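Local atomic coordinates of glucosamine kinase (Streptacidiphilus jiangxiensis, PDB entry 6HWJ), a protein that catalyses the magnesium-dependent transfer of phosphate from ATP to D-glucosamine, giving D-glucosamine 6-phosphate, and acts to a lesser extent on glucose. Residues 234-239 and 330-335; 266-271 and 423-428. One frame throughout, in Å; residues are numbered along the deposited sequence.

Contact 1. Residues 234-239 and 330-335; sequences AARGRT and AARQPA
Thr239 and Arg332 are the residues whose CA atoms come nearest, 7.5 Å apart, a gap too wide for a direct backbone pairing and bridged by one long side chain. On the first segment a type I turn runs from Ala234 to Gly237, closed by the bond from Gly237 N to Ala234 O. Gly237 then leaves helical geometry with a positive phi of 116°, and the chain straightens towards Thr239. Arg332 sits just ahead of the short strand 333-334. Its side chain, extended from CG to NE, carries the guanidinium across to this turn, where it donates to Thr239 OG1, weakly to Arg236 O, and to a water. NH1 meets Thr239 OG1 at 2.8 Å, close to the guanidinium plane and with an N-H...O angle of 145°. NH2 reaches Arg236 O at 3.0 Å, but bent to 120°, so this bond is weak. Gly237 O lies over one face without a bond, 3.5 Å above the plane. The water accepts from Arg332 NH1 at 3.2 Å and gives a weak bond to Arg236 O. The like-charged Arg236 NH1 and Arg332 NH2 lie about 4.0 Å apart, though the Arg236 side chain is poorly ordered and its end only approximately placed; both arginines form salt bridges to Asp296, which probably offsets their repulsion. In the fold, this surface contact joins the exit of helix 212-234 to the lead-in of helix 335-356. Strand 293-295 lies between the outer strands 239-240 and 333-334 of a small antiparallel sheet, and Arg332 spans the two edges.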
ATOM      1  N   ALA A 234      15.154  -5.232  -2.064  1.00 30.61           N
ATOM      2  CA  ALA A 234      16.121  -6.021  -1.313  1.00 34.35           C
ATOM      3  C   ALA A 234      17.514  -5.409  -1.355  1.00 37.20           C
ATOM      4  O   ALA A 234      18.361  -5.774  -0.530  1.00 33.26           O
ATOM      5  CB  ALA A 234      16.175  -7.457  -1.846  1.00 33.78           C
ATOM      6  N   ALA A 235      17.773  -4.486  -2.283  1.00 37.19           N
ATOM      7  CA  ALA A 235      19.068  -3.817  -2.328  1.00 40.02           C
ATOM      8  C   ALA A 235      19.331  -2.973  -1.086  1.00 38.90           C
ATOM      9  O   ALA A 235      20.492  -2.682  -0.782  1.00 41.40           O
ATOM     10  CB  ALA A 235      19.157  -2.937  -3.577  1.00 42.16           C
ATOM     11  N   ARG A 236      18.289  -2.579  -0.356  1.00 36.70           N
ATOM     12  CA  ARG A 236      18.470  -1.887   0.912  1.00 43.34           C
ATOM     13  C   ARG A 236      18.906  -2.831   2.027  1.00 43.29           C
ATOM     14  O   ARG A 236      19.218  -2.369   3.132  1.00 43.39           O
ATOM     15  CB  ARG A 236      17.184  -1.176   1.326  1.00 55.76           C
ATOM     16  CG  ARG A 236      16.852   0.047   0.467  1.00 71.24           C
ATOM     17  CD  ARG A 236      15.900   1.009   1.173  1.00 86.60           C
ATOM     18  NE  ARG A 236      16.488   1.590   2.378  1.00103.30           N
ATOM     19  CZ  ARG A 236      16.239   1.175   3.622  1.00117.23           C
ATOM     20  NH1 ARG A 236      15.400   0.171   3.849  1.00120.20           N
ATOM     21  NH2 ARG A 236      16.834   1.772   4.644  1.00123.95           N
ATOM     22  N   GLY A 237      18.930  -4.127   1.771  1.00 40.81           N
ATOM     23  CA  GLY A 237      19.404  -5.102   2.727  1.00 40.81           C
ATOM     24  C   GLY A 237      18.298  -6.039   3.164  1.00 37.10           C
ATOM     25  O   GLY A 237      17.152  -5.952   2.726  1.00 32.42           O
ATOM     26  N   ARG A 238      18.670  -6.948   4.058  1.00 35.82           N
ATOM     27  CA  ARG A 238      17.732  -7.946   4.557  1.00 37.09           C
ATOM     28  C   ARG A 238      18.046  -8.200   6.019  1.00 37.86           C
ATOM     29  O   ARG A 238      19.140  -7.889   6.496  1.00 39.37           O
ATOM     30  CB  ARG A 238      17.822  -9.240   3.753  1.00 38.39           C
ATOM     31  CG  ARG A 238      19.183  -9.915   3.887  1.00 44.84           C
ATOM     32  CD  ARG A 238      19.323 -11.081   2.928  1.00 52.74           C
ATOM     33  NE  ARG A 238      19.088 -10.667   1.546  1.00 59.25           N
ATOM     34  CZ  ARG A 238      19.164 -11.479   0.500  1.00 66.72           C
ATOM     35  NH1 ARG A 238      19.473 -12.753   0.672  1.00 69.77           N
ATOM     36  NH2 ARG A 238      18.936 -11.012  -0.720  1.00 69.00           N
ATOM     37  N   THR A 239      17.073  -8.786   6.717  1.00 40.20           N
ATOM     38  CA  THR A 239      17.206  -9.103   8.143  1.00 40.87           C
ATOM     39  C   THR A 239      16.709 -10.524   8.365  1.00 39.01           C
ATOM     40  O   THR A 239      15.551 -10.826   8.019  1.00 34.16           O
ATOM     41  CB  THR A 239      16.418  -8.115   9.000  1.00 45.31           C
ATOM     42  OG1 THR A 239      16.841  -6.769   8.725  1.00 47.27           O
ATOM     43  CG2 THR A 239      16.609  -8.421  10.468  1.00 44.87           C
ATOM     44  N   ALA A 330       6.213  -0.134   8.697  1.00 30.02           N
ATOM     45  CA  ALA A 330       7.495   0.013   8.026  1.00 32.62           C
ATOM     46  C   ALA A 330       8.407  -1.198   8.205  1.00 35.23           C
ATOM     47  O   ALA A 330       9.435  -1.292   7.526  1.00 31.76           O
ATOM     48  CB  ALA A 330       8.214   1.263   8.532  1.00 31.88           C
ATOM     49  N   ALA A 331       8.056  -2.121   9.095  1.00 33.98           N
ATOM     50  CA  ALA A 331       8.945  -3.231   9.397  1.00 33.92           C
ATOM     51  C   ALA A 331       9.124  -4.136   8.183  1.00 31.31           C
ATOM     52  O   ALA A 331       8.233  -4.275   7.331  1.00 31.32           O
ATOM     53  CB  ALA A 331       8.392  -4.036  10.575  1.00 31.78           C
ATOM     54  N   ARG A 332      10.294  -4.764   8.115  1.00 30.47           N
ATOM     55  CA  ARG A 332      10.568  -5.743   7.077  1.00 28.41           C
ATOM     56  C   ARG A 332       9.768  -7.017   7.309  1.00 32.34           C
ATOM     57  O   ARG A 332       9.474  -7.392   8.447  1.00 33.41           O
ATOM     58  CB  ARG A 332      12.055  -6.054   7.033  1.00 29.09           C
ATOM     59  CG  ARG A 332      12.895  -4.868   6.651  1.00 33.57           C
ATOM     60  CD  ARG A 332      14.372  -5.211   6.630  1.00 38.02           C
ATOM     61  NE  ARG A 332      15.140  -4.235   5.846  1.00 40.33           N
ATOM     62  CZ  ARG A 332      16.469  -4.170   5.827  1.00 39.37           C
ATOM     63  NH1 ARG A 332      17.185  -5.011   6.539  1.00 35.61           N
ATOM     64  NH2 ARG A 332      17.070  -3.254   5.091  1.00 43.39           N
ATOM     65  N   GLN A 333       9.422  -7.680   6.207  1.00 31.86           N
ATOM     66  CA  GLN A 333       8.619  -8.893   6.202  1.00 30.70           C
ATOM     67  C   GLN A 333       9.197  -9.854   5.164  1.00 32.18           C
ATOM     68  O   GLN A 333      10.017  -9.439   4.329  1.00 29.56           O
ATOM     69  CB  GLN A 333       7.161  -8.581   5.855  1.00 30.64           C
ATOM     70  CG  GLN A 333       6.478  -7.529   6.758  1.00 35.30           C
ATOM     71  CD  GLN A 333       6.196  -8.053   8.155  1.00 39.55           C
ATOM     72  OE1 GLN A 333       6.402  -9.227   8.436  1.00 35.00           O
ATOM     73  NE2 GLN A 333       5.713  -7.175   9.036  1.00 41.03           N
ATOM     74  N   PRO A 334       8.762 -11.121   5.138  1.00 30.10           N
ATOM     75  CA  PRO A 334       9.183 -12.013   4.050  1.00 30.58           C
ATOM     76  C   PRO A 334       8.627 -11.543   2.712  1.00 29.17           C
ATOM     77  O   PRO A 334       7.475 -11.137   2.615  1.00 25.77           O
ATOM     78  CB  PRO A 334       8.588 -13.374   4.438  1.00 30.28           C
ATOM     79  CG  PRO A 334       8.162 -13.223   5.871  1.00 32.32           C
ATOM     80  CD  PRO A 334       7.809 -11.777   6.044  1.00 28.98           C
ATOM     81  N   ALA A 335       9.451 -11.646   1.673  1.00 31.49           N
ATOM     82  CA  ALA A 335       8.976 -11.373   0.322  1.00 31.83           C
ATOM     83  C   ALA A 335       7.801 -12.272  -0.041  1.00 29.25           C
ATOM     84  O   ALA A 335       6.889 -11.848  -0.770  1.00 26.32           O
ATOM     85  CB  ALA A 335      10.115 -11.550  -0.685  1.00 29.27           C
TER
HETATM   86  O   HOH W   1      20.021  -3.606   6.291  1.00 46.24           O

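Contact 2. Residues 266-271 and 423-428; sequences GAEGER and VPDLSL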
ATOM      1  N   GLY A 266     -23.071 -20.245   9.487  1.00 44.58           N
ATOM      2  CA  GLY A 266     -23.587 -21.066   8.410  1.00 44.57           C
ATOM      3  C   GLY A 266     -22.645 -22.163   7.942  1.00 41.37           C
ATOM      4  O   GLY A 266     -21.702 -22.575   8.638  1.00 38.06           O
ATOM      5  N   ALA A 267     -22.919 -22.640   6.718  1.00 40.28           N
ATOM      6  CA  ALA A 267     -22.165 -23.769   6.174  1.00 40.99           C
ATOM      7  C   ALA A 267     -20.682 -23.428   6.060  1.00 39.67           C
ATOM      8  O   ALA A 267     -19.821 -24.243   6.417  1.00 40.74           O
ATOM      9  CB  ALA A 267     -22.727 -24.165   4.813  1.00 44.80           C
ATOM     10  N   GLU A 268     -20.364 -22.220   5.576  1.00 37.03           N
ATOM     11  CA  GLU A 268     -18.971 -21.786   5.530  1.00 36.45           C
ATOM     12  C   GLU A 268     -18.318 -21.908   6.901  1.00 35.99           C
ATOM     13  O   GLU A 268     -17.171 -22.343   7.015  1.00 37.57           O
ATOM     14  CB  GLU A 268     -18.883 -20.343   5.011  1.00 36.88           C
ATOM     15  CG  GLU A 268     -19.215 -20.195   3.520  1.00 38.18           C
ATOM     16  CD  GLU A 268     -20.709 -20.187   3.236  1.00 41.08           C
ATOM     17  OE1 GLU A 268     -21.509 -20.167   4.189  1.00 43.96           O
ATOM     18  OE2 GLU A 268     -21.084 -20.193   2.048  1.00 45.84           O
ATOM     19  N   GLY A 269     -19.044 -21.542   7.961  1.00 37.94           N
ATOM     20  CA  GLY A 269     -18.496 -21.649   9.297  1.00 38.00           C
ATOM     21  C   GLY A 269     -18.236 -23.078   9.715  1.00 37.92           C
ATOM     22  O   GLY A 269     -17.237 -23.366  10.388  1.00 38.33           O
ATOM     23  N   GLU A 270     -19.131 -23.994   9.339  1.00 39.24           N
ATOM     24  CA  GLU A 270     -18.926 -25.396   9.679  1.00 43.28           C
ATOM     25  C   GLU A 270     -17.698 -25.961   8.975  1.00 41.59           C
ATOM     26  O   GLU A 270     -16.913 -26.691   9.584  1.00 43.73           O
ATOM     27  CB  GLU A 270     -20.170 -26.214   9.329  1.00 49.63           C
ATOM     28  CG  GLU A 270     -21.410 -25.820  10.125  1.00 61.10           C
ATOM     29  CD  GLU A 270     -22.575 -26.769   9.899  1.00 72.87           C
ATOM     30  OE1 GLU A 270     -22.352 -27.997   9.887  1.00 76.77           O
ATOM     31  OE2 GLU A 270     -23.715 -26.287   9.722  1.00 76.49           O
ATOM     32  N   ARG A 271     -17.516 -25.643   7.693  1.00 37.43           N
ATOM     33  CA  ARG A 271     -16.351 -26.135   6.970  1.00 37.55           C
ATOM     34  C   ARG A 271     -15.064 -25.539   7.524  1.00 36.98           C
ATOM     35  O   ARG A 271     -14.068 -26.249   7.686  1.00 38.23           O
ATOM     36  CB  ARG A 271     -16.488 -25.824   5.473  1.00 36.60           C
ATOM     37  CG  ARG A 271     -17.485 -26.748   4.768  1.00 38.55           C
ATOM     38  CD  ARG A 271     -17.405 -26.635   3.256  1.00 38.52           C
ATOM     39  NE  ARG A 271     -17.932 -25.361   2.773  1.00 38.73           N
ATOM     40  CZ  ARG A 271     -19.220 -25.125   2.530  1.00 42.49           C
ATOM     41  NH1 ARG A 271     -20.121 -26.061   2.741  1.00 45.93           N
ATOM     42  NH2 ARG A 271     -19.605 -23.941   2.069  1.00 42.14           N
ATOM     43  N   VAL A 423     -15.676 -16.375  -0.866  1.00 24.40           N
ATOM     44  CA  VAL A 423     -14.367 -16.259  -1.508  1.00 25.34           C
ATOM     45  C   VAL A 423     -13.374 -17.171  -0.792  1.00 26.48           C
ATOM     46  O   VAL A 423     -12.814 -18.076  -1.434  1.00 27.97           O
ATOM     47  CB  VAL A 423     -13.907 -14.794  -1.552  1.00 26.88           C
ATOM     48  CG1 VAL A 423     -12.494 -14.665  -2.121  1.00 24.29           C
ATOM     49  CG2 VAL A 423     -14.867 -13.975  -2.417  1.00 28.72           C
ATOM     50  N   PRO A 424     -13.116 -17.008   0.513  1.00 27.77           N
ATOM     51  CA  PRO A 424     -12.174 -17.938   1.161  1.00 29.47           C
ATOM     52  C   PRO A 424     -12.695 -19.356   1.225  1.00 29.00           C
ATOM     53  O   PRO A 424     -11.897 -20.302   1.197  1.00 29.39           O
ATOM     54  CB  PRO A 424     -11.975 -17.332   2.564  1.00 28.98           C
ATOM     55  CG  PRO A 424     -13.212 -16.518   2.804  1.00 27.42           C
ATOM     56  CD  PRO A 424     -13.557 -15.940   1.438  1.00 26.29           C
ATOM     57  N   ASP A 425     -14.018 -19.547   1.319  1.00 28.24           N
ATOM     58  CA  ASP A 425     -14.566 -20.891   1.330  1.00 30.28           C
ATOM     59  C   ASP A 425     -14.192 -21.639   0.050  1.00 32.79           C
ATOM     60  O   ASP A 425     -13.701 -22.776   0.101  1.00 33.76           O
ATOM     61  CB  ASP A 425     -16.082 -20.836   1.506  1.00 33.13           C
ATOM     62  CG  ASP A 425     -16.715 -22.220   1.534  1.00 32.74           C
ATOM     63  OD1 ASP A 425     -16.378 -23.007   2.433  1.00 33.78           O
ATOM     64  OD2 ASP A 425     -17.555 -22.511   0.643  1.00 34.37           O
ATOM     65  N   LEU A 426     -14.412 -21.015  -1.105  1.00 31.02           N
ATOM     66  CA  LEU A 426     -14.111 -21.689  -2.365  1.00 30.61           C
ATOM     67  C   LEU A 426     -12.605 -21.743  -2.601  1.00 28.87           C
ATOM     68  O   LEU A 426     -12.096 -22.738  -3.109  1.00 30.77           O
ATOM     69  CB  LEU A 426     -14.828 -20.991  -3.516  1.00 30.97           C
ATOM     70  CG  LEU A 426     -16.362 -21.038  -3.406  1.00 35.54           C
ATOM     71  CD1 LEU A 426     -17.028 -20.236  -4.519  1.00 35.60           C
ATOM     72  CD2 LEU A 426     -16.884 -22.479  -3.398  1.00 35.15           C
ATOM     73  N   SER A 427     -11.874 -20.692  -2.217  1.00 26.21           N
ATOM     74  CA  SER A 427     -10.421 -20.707  -2.353  0.59 28.87           C
ATOM     75  C   SER A 427      -9.812 -21.858  -1.561  1.00 29.46           C
ATOM     76  O   SER A 427      -9.025 -22.651  -2.093  1.00 28.53           O
ATOM     77  CB  SER A 427      -9.832 -19.377  -1.876  0.59 29.66           C
ATOM     78  OG  SER A 427     -10.410 -18.294  -2.545  0.59 29.98           O
ATOM     79  N   LEU A 428     -10.176 -21.970  -0.271  1.00 29.37           N
ATOM     80  CA  LEU A 428      -9.615 -23.018   0.574  1.00 30.99           C
ATOM     81  C   LEU A 428     -10.087 -24.395   0.144  1.00 33.74           C
ATOM     82  O   LEU A 428      -9.353 -25.375   0.309  1.00 35.43           O
ATOM     83  CB  LEU A 428      -9.974 -22.798   2.042  1.00 31.09           C
ATOM     84  CG  LEU A 428      -9.230 -21.663   2.741  1.00 31.81           C
ATOM     85  CD1 LEU A 428      -9.872 -21.357   4.085  1.00 34.50           C
ATOM     86  CD2 LEU A 428      -7.759 -22.010   2.924  1.00 31.63           C
TER
HETATM   87  O   HOH W   2     -15.736 -21.760   4.561  1.00 29.83           O
HETATM   88  O   HOH W   3     -19.156 -20.896  -0.413  1.00 37.24           O
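Arg271 grips Asp425 side-on, two nitrogens to two oxygens, in a salt bridge between helices 266-284 and 422-431. The shorter, straighter arm is NE to OD1, 2.8 Å and nearly straight at 168°: the oxygen lies in the guanidinium plane and uses its syn lone pair. The second arm, NH2 to OD2 at 2.9 Å, is less regular, since NH2 stands above the carboxylate plane, and the two flat groups are turned 42° against each other. Asp425 reaches outward with CG anti to its own backbone N (chi1 -180°), while the arginine chain bends at chi3 to bring its NE edge round to the acid. The carbonyl of Ala267, one helical turn back, lies over one face of this guanidinium. Beside the pair, Glu268 packs its CG against Asp425 CB at 3.8 Å, and its OE2 stays 4.4 Å from Asp425 OD2. Water links the two helices as well: one molecule donates to Glu268 O at 2.9 Å and also approaches Asp425 OD1, another lies between Glu268 OE2 and Asp425 OD2, although both contacts to the aspartate are unusually short and their exact lengths are doubtful. Farther out, Trp275 of helix 266-284 packs on Asp425, and Pro424 and Leu428 lean on helix 398-416. Asp425 is a buried acid, and each of its oxygens is engaged by a nitrogen of Arg271. The arginine probably keeps it ionised and offsets the nearby negative charge of Glu268, tying two helices distant in sequence by a salt bridge.

In the fold
Along the chain the segments alternate, 234-239 and 266-271 coming before 330-335 and 423-428, so the two contacts interlock in sequence while staying apart in space: their centres are 33 Å apart and their nearest atoms about 18 Å. Helix 335-356 connects them, starting where contact 1 ends and packing through His348 and Arg351 against segment 423-428. Both rest on arginine, but across contact 1 the arginine meets neutral oxygens, its charge being paired with Asp296 beyond the two segments, whereas in contact 2 it meets a buried carboxylate. Contact 1 lies away from the annotated sites; in contact 2 the side chain of Asp425 is about 9 Å from that of Glu409, which binds D-glucosamine.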